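Local coordinates for protein TqaA (Penicillium aethiopicum, PDB 5DLK) that forms the terminal condensation-like domain of a fungal nonribosomal peptide synthetase and probably closes the finished peptide into a macrocycle, at residues P53-H59 with H108-L112; Q180-I186 with L323-L328. One frame throughout, in Å; residues are numbered along the deposited sequence.

Contact 1 (P53-H59 with H108-L112); sequences PATQAQH and HPIQL
P53 and I110 form the last antiparallel pair between strands 47-53 and 108-115, just where the chain leaves the sheet to enter helix 56-63. The pair is non-hydrogen-bonded, with its CA atoms 4.2 Å apart and its side chains diverging. Next to it, A54 N donates to P109 O at 2.9 Å, and A54 CB lies against the P109 ring. The amide of Q111 has two partners. Q111 NE2 donates to P53 O at 3.0 Å, approaching from above the carbonyl plane, while Q111 OE1 accepts from Q58 NE2 at 3.2 Å in a nearly straight bond (166°). Q111 OE1 lies in the amide plane of Q58, yet the donor stands above the carbonyl plane of Q111, the two amides being turned 43° against each other. The Q58 amide cannot rotate easily: its OE1 takes T55 N on an in-plane lone pair, and its NE2 has S179 O as a further acceptor beside Q111 OE1. At the next helical position, H59 swings CG anti to its backbone N (chi1 -156°), which lays the imidazole over P109; P109 CG sits 3.6 Å from the H59 ring centroid, almost on its normal, as a CH-pi contact. The Q58-Q111 amide pair thus ties the strand to a helix start that T55 and Q58 close as a capping box, Q58 N donating to T55 OG1.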
loop_
_atom_site.group_PDB
_atom_site.type_symbol
_atom_site.label_atom_id
_atom_site.label_comp_id
_atom_site.label_asym_id
_atom_site.label_seq_id
_atom_site.Cartn_x
_atom_site.Cartn_y
_atom_site.Cartn_z
ATOM N N PRO A 53 -1.041 -2.711 18.196
ATOM C CA PRO A 53 0.219 -2.360 17.533
ATOM C C PRO A 53 -0.060 -2.004 16.079
ATOM O O PRO A 53 -1.014 -2.550 15.499
ATOM C CB PRO A 53 1.057 -3.653 17.642
ATOM C CG PRO A 53 0.359 -4.476 18.731
ATOM C CD PRO A 53 -1.093 -4.130 18.592
ATOM N N ALA A 54 0.723 -1.082 15.524
ATOM C CA ALA A 54 0.719 -0.862 14.088
ATOM C C ALA A 54 1.518 -2.012 13.445
ATOM O O ALA A 54 2.477 -2.500 14.038
ATOM C CB ALA A 54 1.331 0.464 13.753
ATOM N N THR A 55 1.141 -2.429 12.245
ATOM C CA THR A 55 1.866 -3.520 11.584
ATOM C C THR A 55 3.185 -3.018 11.016
ATOM O O THR A 55 3.384 -1.810 10.835
ATOM C CB THR A 55 1.058 -4.130 10.443
ATOM O OG1 THR A 55 0.913 -3.160 9.392
ATOM C CG2 THR A 55 -0.310 -4.570 10.926
ATOM N N GLN A 56 4.082 -3.950 10.701
ATOM C CA GLN A 56 5.330 -3.585 10.074
ATOM C C GLN A 56 5.074 -2.884 8.747
ATOM O O GLN A 56 5.763 -1.923 8.409
ATOM C CB GLN A 56 6.202 -4.840 9.847
ATOM C CG GLN A 56 7.599 -4.508 9.384
ATOM C CD GLN A 56 8.517 -5.722 9.467
ATOM O OE1 GLN A 56 8.090 -6.786 9.873
ATOM N NE2 GLN A 56 9.763 -5.558 9.053
ATOM N N ALA A 57 4.077 -3.353 8.001
ATOM C CA ALA A 57 3.771 -2.730 6.706
ATOM C C ALA A 57 3.228 -1.303 6.892
ATOM O O ALA A 57 3.597 -0.382 6.164
ATOM C CB ALA A 57 2.774 -3.583 5.918
ATOM N N GLN A 58 2.343 -1.124 7.864
ATOM C CA GLN A 58 1.909 0.240 8.200
ATOM C C GLN A 58 3.084 1.144 8.500
ATOM O O GLN A 58 3.149 2.288 8.027
ATOM C CB GLN A 58 0.958 0.216 9.397
ATOM C CG GLN A 58 -0.435 -0.232 9.036
ATOM C CD GLN A 58 -1.349 -0.171 10.241
ATOM O OE1 GLN A 58 -1.090 -0.833 11.250
ATOM N NE2 GLN A 58 -2.397 0.663 10.164
ATOM N N HIS A 59 4.013 0.634 9.301
ATOM C CA HIS A 59 5.217 1.379 9.669
ATOM C C HIS A 59 6.117 1.695 8.477
ATOM O O HIS A 59 6.756 2.750 8.428
ATOM C CB HIS A 59 6.008 0.590 10.714
ATOM C CG HIS A 59 6.901 1.435 11.563
ATOM N ND1 HIS A 59 7.904 0.903 12.344
ATOM C CD2 HIS A 59 6.945 2.777 11.757
ATOM C CE1 HIS A 59 8.524 1.877 12.987
ATOM N NE2 HIS A 59 7.963 3.024 12.646
ATOM N N HIS A 108 8.085 1.930 19.106
ATOM C CA HIS A 108 7.572 1.248 17.924
ATOM C C HIS A 108 6.092 1.551 17.990
ATOM O O HIS A 108 5.500 1.583 19.080
ATOM C CB HIS A 108 7.829 -0.296 17.826
ATOM C CG HIS A 108 8.756 -0.892 18.847
ATOM N ND1 HIS A 108 8.620 -2.225 19.203
ATOM C CD2 HIS A 108 9.572 -0.336 19.798
ATOM C CE1 HIS A 108 9.425 -2.507 20.209
ATOM N NE2 HIS A 108 10.008 -1.368 20.601
ATOM N N PRO A 109 5.464 1.625 16.807
ATOM C CA PRO A 109 4.204 2.334 16.587
ATOM C C PRO A 109 2.939 1.583 17.011
ATOM O O PRO A 109 2.812 0.378 16.841
ATOM C CB PRO A 109 4.212 2.558 15.076
ATOM C CG PRO A 109 4.951 1.388 14.508
ATOM C CD PRO A 109 5.967 1.012 15.555
ATOM N N ILE A 110 1.994 2.335 17.560
ATOM C CA ILE A 110 0.720 1.778 17.969
ATOM C C ILE A 110 -0.379 2.583 17.329
ATOM O O ILE A 110 -0.167 3.741 16.979
ATOM C CB ILE A 110 0.551 1.810 19.496
ATOM C CG1 ILE A 110 0.774 3.226 19.999
ATOM C CG2 ILE A 110 1.558 0.878 20.153
ATOM C CD1 ILE A 110 0.446 3.417 21.480
ATOM N N GLN A 111 -1.547 1.986 17.160
ATOM C CA GLN A 111 -2.653 2.763 16.641
ATOM C C GLN A 111 -3.788 2.852 17.679
ATOM O O GLN A 111 -4.153 1.874 18.319
ATOM C CB GLN A 111 -3.128 2.189 15.299
ATOM C CG GLN A 111 -3.595 0.774 15.310
ATOM C CD GLN A 111 -3.567 0.119 13.919
ATOM O OE1 GLN A 111 -4.043 0.669 12.926
ATOM N NE2 GLN A 111 -3.048 -1.096 13.869
ATOM N N LEU A 112 -4.267 4.075 17.885
ATOM C CA LEU A 112 -5.382 4.341 18.789
ATOM C C LEU A 112 -6.631 4.524 17.948
ATOM O O LEU A 112 -6.720 5.466 17.168
ATOM C CB LEU A 112 -5.115 5.588 19.640
ATOM C CG LEU A 112 -4.075 5.522 20.763
ATOM C CD1 LEU A 112 -2.643 5.478 20.235
ATOM C CD2 LEU A 112 -4.244 6.684 21.718
#

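Contact 2 (Q180-I186 with L323-L328); sequences QWDGVSI and LLGCTL
D182 and G183 end the SHSQWDG sequence of this domain, its version of the HHxxxDG signature of condensation domains, and the D182 carboxylate organises the meeting with loop 323-328. Its chi1 of 55° brings the carboxylate in between the two segments, and its turn about CB-CG (chi2 27°) points OD1 back into the 180-186 loop and OD2 to 323-328. D182 OD1 accepts twice from S185: from S185 N at 2.9 Å, nearly head-on to the C-O bond, and from S185 OG at 2.7 Å, well above the carboxylate plane. D182 OD2 receives T327 N at 3.0 Å on its anti side, with a fairly straight bond (163°), and also forms a salt bridge with R313. G325 O lies 3.0 Å from D182 OD2, two acceptors without a hydrogen bond, a closeness that T327 N-H and R313 probably make tolerable. R313 donates as well to L323 O, so one guanidinium ties both segments together, while T327 OG1 is hydrogen-bonded to N311 O. S185 OG accepts a weak 3.4 Å bond from G325 N. Q180 O is buried without a polar partner in the model, met by G325 CA in a CA-H...O contact at 3.6 Å. Q180 NE2 is held by I97 O and OE1 by S177 N. L324 CD1 covers S185, 3.3 Å from S185 O, and L328 CG packs on D182 CB. The Asx motif and paired arginine are consistent with a structural role of this aspartate in condensation domains, beside G183, which binds phosphopantetheine, absent from this model.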
loop_
_atom_site.group_PDB
_atom_site.type_symbol
_atom_site.label_atom_id
_atom_site.label_comp_id
_atom_site.label_asym_id
_atom_site.label_seq_id
_atom_site.Cartn_x
_atom_site.Cartn_y
_atom_site.Cartn_z
ATOM N N GLN A 180 -3.322 3.478 6.112
ATOM C CA GLN A 180 -4.776 3.400 6.296
ATOM C C GLN A 180 -5.537 2.921 5.066
ATOM O O GLN A 180 -6.771 2.876 5.075
ATOM C CB GLN A 180 -5.322 4.785 6.729
ATOM C CG GLN A 180 -4.713 5.292 8.023
ATOM C CD GLN A 180 -5.107 6.742 8.301
ATOM O OE1 GLN A 180 -4.653 7.655 7.614
ATOM N NE2 GLN A 180 -5.983 6.950 9.292
ATOM N N TRP A 181 -4.830 2.548 3.997
ATOM C CA TRP A 181 -5.515 2.072 2.802
ATOM C C TRP A 181 -4.577 1.188 1.969
ATOM O O TRP A 181 -3.371 1.154 2.213
ATOM C CB TRP A 181 -6.030 3.254 1.945
ATOM C CG TRP A 181 -4.933 4.084 1.348
ATOM C CD1 TRP A 181 -4.283 5.123 1.941
ATOM C CD2 TRP A 181 -4.324 3.916 0.058
ATOM N NE1 TRP A 181 -3.329 5.631 1.098
ATOM C CE2 TRP A 181 -3.332 4.908 -0.065
ATOM C CE3 TRP A 181 -4.528 3.031 -1.007
ATOM C CZ2 TRP A 181 -2.534 5.040 -1.208
ATOM C CZ3 TRP A 181 -3.732 3.161 -2.150
ATOM C CH2 TRP A 181 -2.752 4.154 -2.239
ATOM N N ASP A 182 -5.144 0.469 1.011
ATOM C CA ASP A 182 -4.340 -0.233 0.011
ATOM C C ASP A 182 -5.068 -0.279 -1.327
ATOM O O ASP A 182 -6.217 0.168 -1.444
ATOM C CB ASP A 182 -3.972 -1.647 0.481
ATOM C CG ASP A 182 -5.171 -2.481 0.864
ATOM O OD1 ASP A 182 -6.284 -2.241 0.345
ATOM O OD2 ASP A 182 -4.993 -3.417 1.678
ATOM N N GLY A 183 -4.393 -0.809 -2.345
ATOM C CA GLY A 183 -4.936 -0.790 -3.693
ATOM C C GLY A 183 -6.273 -1.498 -3.806
ATOM O O GLY A 183 -7.138 -1.098 -4.590
ATOM N N VAL A 184 -6.443 -2.561 -3.024
ATOM C CA VAL A 184 -7.676 -3.335 -3.045
ATOM C C VAL A 184 -8.849 -2.577 -2.433
ATOM O O VAL A 184 -9.969 -2.665 -2.934
ATOM C CB VAL A 184 -7.507 -4.693 -2.293
ATOM C CG1 VAL A 184 -8.863 -5.357 -2.027
ATOM C CG2 VAL A 184 -6.605 -5.626 -3.090
ATOM N N SER A 185 -8.604 -1.825 -1.361
ATOM C CA SER A 185 -9.726 -1.303 -0.580
ATOM C C SER A 185 -9.990 0.195 -0.771
ATOM O O SER A 185 -11.072 0.669 -0.429
ATOM C CB SER A 185 -9.533 -1.614 0.916
ATOM O OG SER A 185 -8.414 -0.946 1.480
ATOM N N ILE A 186 -9.040 0.940 -1.329
ATOM C CA ILE A 186 -9.308 2.360 -1.586
ATOM C C ILE A 186 -10.516 2.603 -2.526
ATOM O O ILE A 186 -11.227 3.595 -2.338
ATOM C CB ILE A 186 -8.047 3.113 -2.129
ATOM C CG1 ILE A 186 -8.277 4.634 -2.117
ATOM C CG2 ILE A 186 -7.598 2.632 -3.504
ATOM C CD1 ILE A 186 -8.511 5.195 -0.738
ATOM N N LEU A 323 -12.829 -4.937 3.609
ATOM C CA LEU A 323 -12.516 -4.129 4.789
ATOM C C LEU A 323 -11.443 -3.111 4.427
ATOM O O LEU A 323 -10.531 -3.402 3.641
ATOM C CB LEU A 323 -12.076 -4.996 5.977
ATOM C CG LEU A 323 -10.762 -5.787 5.961
ATOM C CD1 LEU A 323 -9.623 -4.978 6.557
ATOM C CD2 LEU A 323 -10.939 -7.090 6.734
ATOM N N LEU A 324 -11.562 -1.909 4.990
ATOM C CA LEU A 324 -10.685 -0.814 4.612
ATOM C C LEU A 324 -9.465 -0.730 5.515
ATOM O O LEU A 324 -9.571 -0.668 6.742
ATOM C CB LEU A 324 -11.453 0.521 4.640
ATOM C CG LEU A 324 -10.708 1.760 4.156
ATOM C CD1 LEU A 324 -10.351 1.668 2.673
ATOM C CD2 LEU A 324 -11.550 3.022 4.454
ATOM N N GLY A 325 -8.292 -0.723 4.897
ATOM C CA GLY A 325 -7.065 -0.630 5.653
ATOM C C GLY A 325 -5.906 -1.067 4.793
ATOM O O GLY A 325 -6.077 -1.360 3.617
ATOM N N CYS A 326 -4.731 -1.139 5.394
ATOM C CA CYS A 326 -3.533 -1.532 4.669
ATOM C C CYS A 326 -3.169 -2.956 5.067
ATOM O O CYS A 326 -2.479 -3.156 6.048
ATOM C CB CYS A 326 -2.379 -0.588 4.976
ATOM S SG CYS A 326 -0.864 -1.060 4.104
ATOM N N THR A 327 -3.652 -3.931 4.316
ATOM C CA THR A 327 -3.303 -5.324 4.605
ATOM C C THR A 327 -2.128 -5.807 3.759
ATOM O O THR A 327 -1.740 -6.993 3.846
ATOM C CB THR A 327 -4.482 -6.274 4.375
ATOM O OG1 THR A 327 -4.819 -6.319 2.981
ATOM C CG2 THR A 327 -5.701 -5.834 5.210
ATOM N N LEU A 328 -1.591 -4.917 2.924
ATOM C CA LEU A 328 -0.393 -5.203 2.124
ATOM C C LEU A 328 0.711 -5.779 2.975
ATOM O O LEU A 328 0.869 -5.391 4.124
ATOM C CB LEU A 328 0.153 -3.924 1.448
ATOM C CG LEU A 328 -0.623 -3.224 0.344
ATOM C CD1 LEU A 328 0.176 -2.026 -0.131
ATOM C CD2 LEU A 328 -0.885 -4.186 -0.807
#

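In the fold
Both segments of contact 1 precede those of contact 2 in the sequence, yet their centres lie only 15 Å apart, within one condensation domain. They touch directly, A57 CB lying 3.2 Å from L328 O, and helix 56-63, which begins in contact 1, sets F61 against C326 and L328 of contact 2. F208 of helix 208-218 touches both Q58 and T327. Contact 1 belongs to the small sheet of strands 47-53, 108-115 and 100-105. Contact 2 joins the loop after strand 169-177, in the five-stranded sheet, to the loop leading into strand 329-336 of the six-stranded one. It therefore bridges the two halves of the domain, includes G183 and lies beside N311, both phosphopantetheine-binding residues.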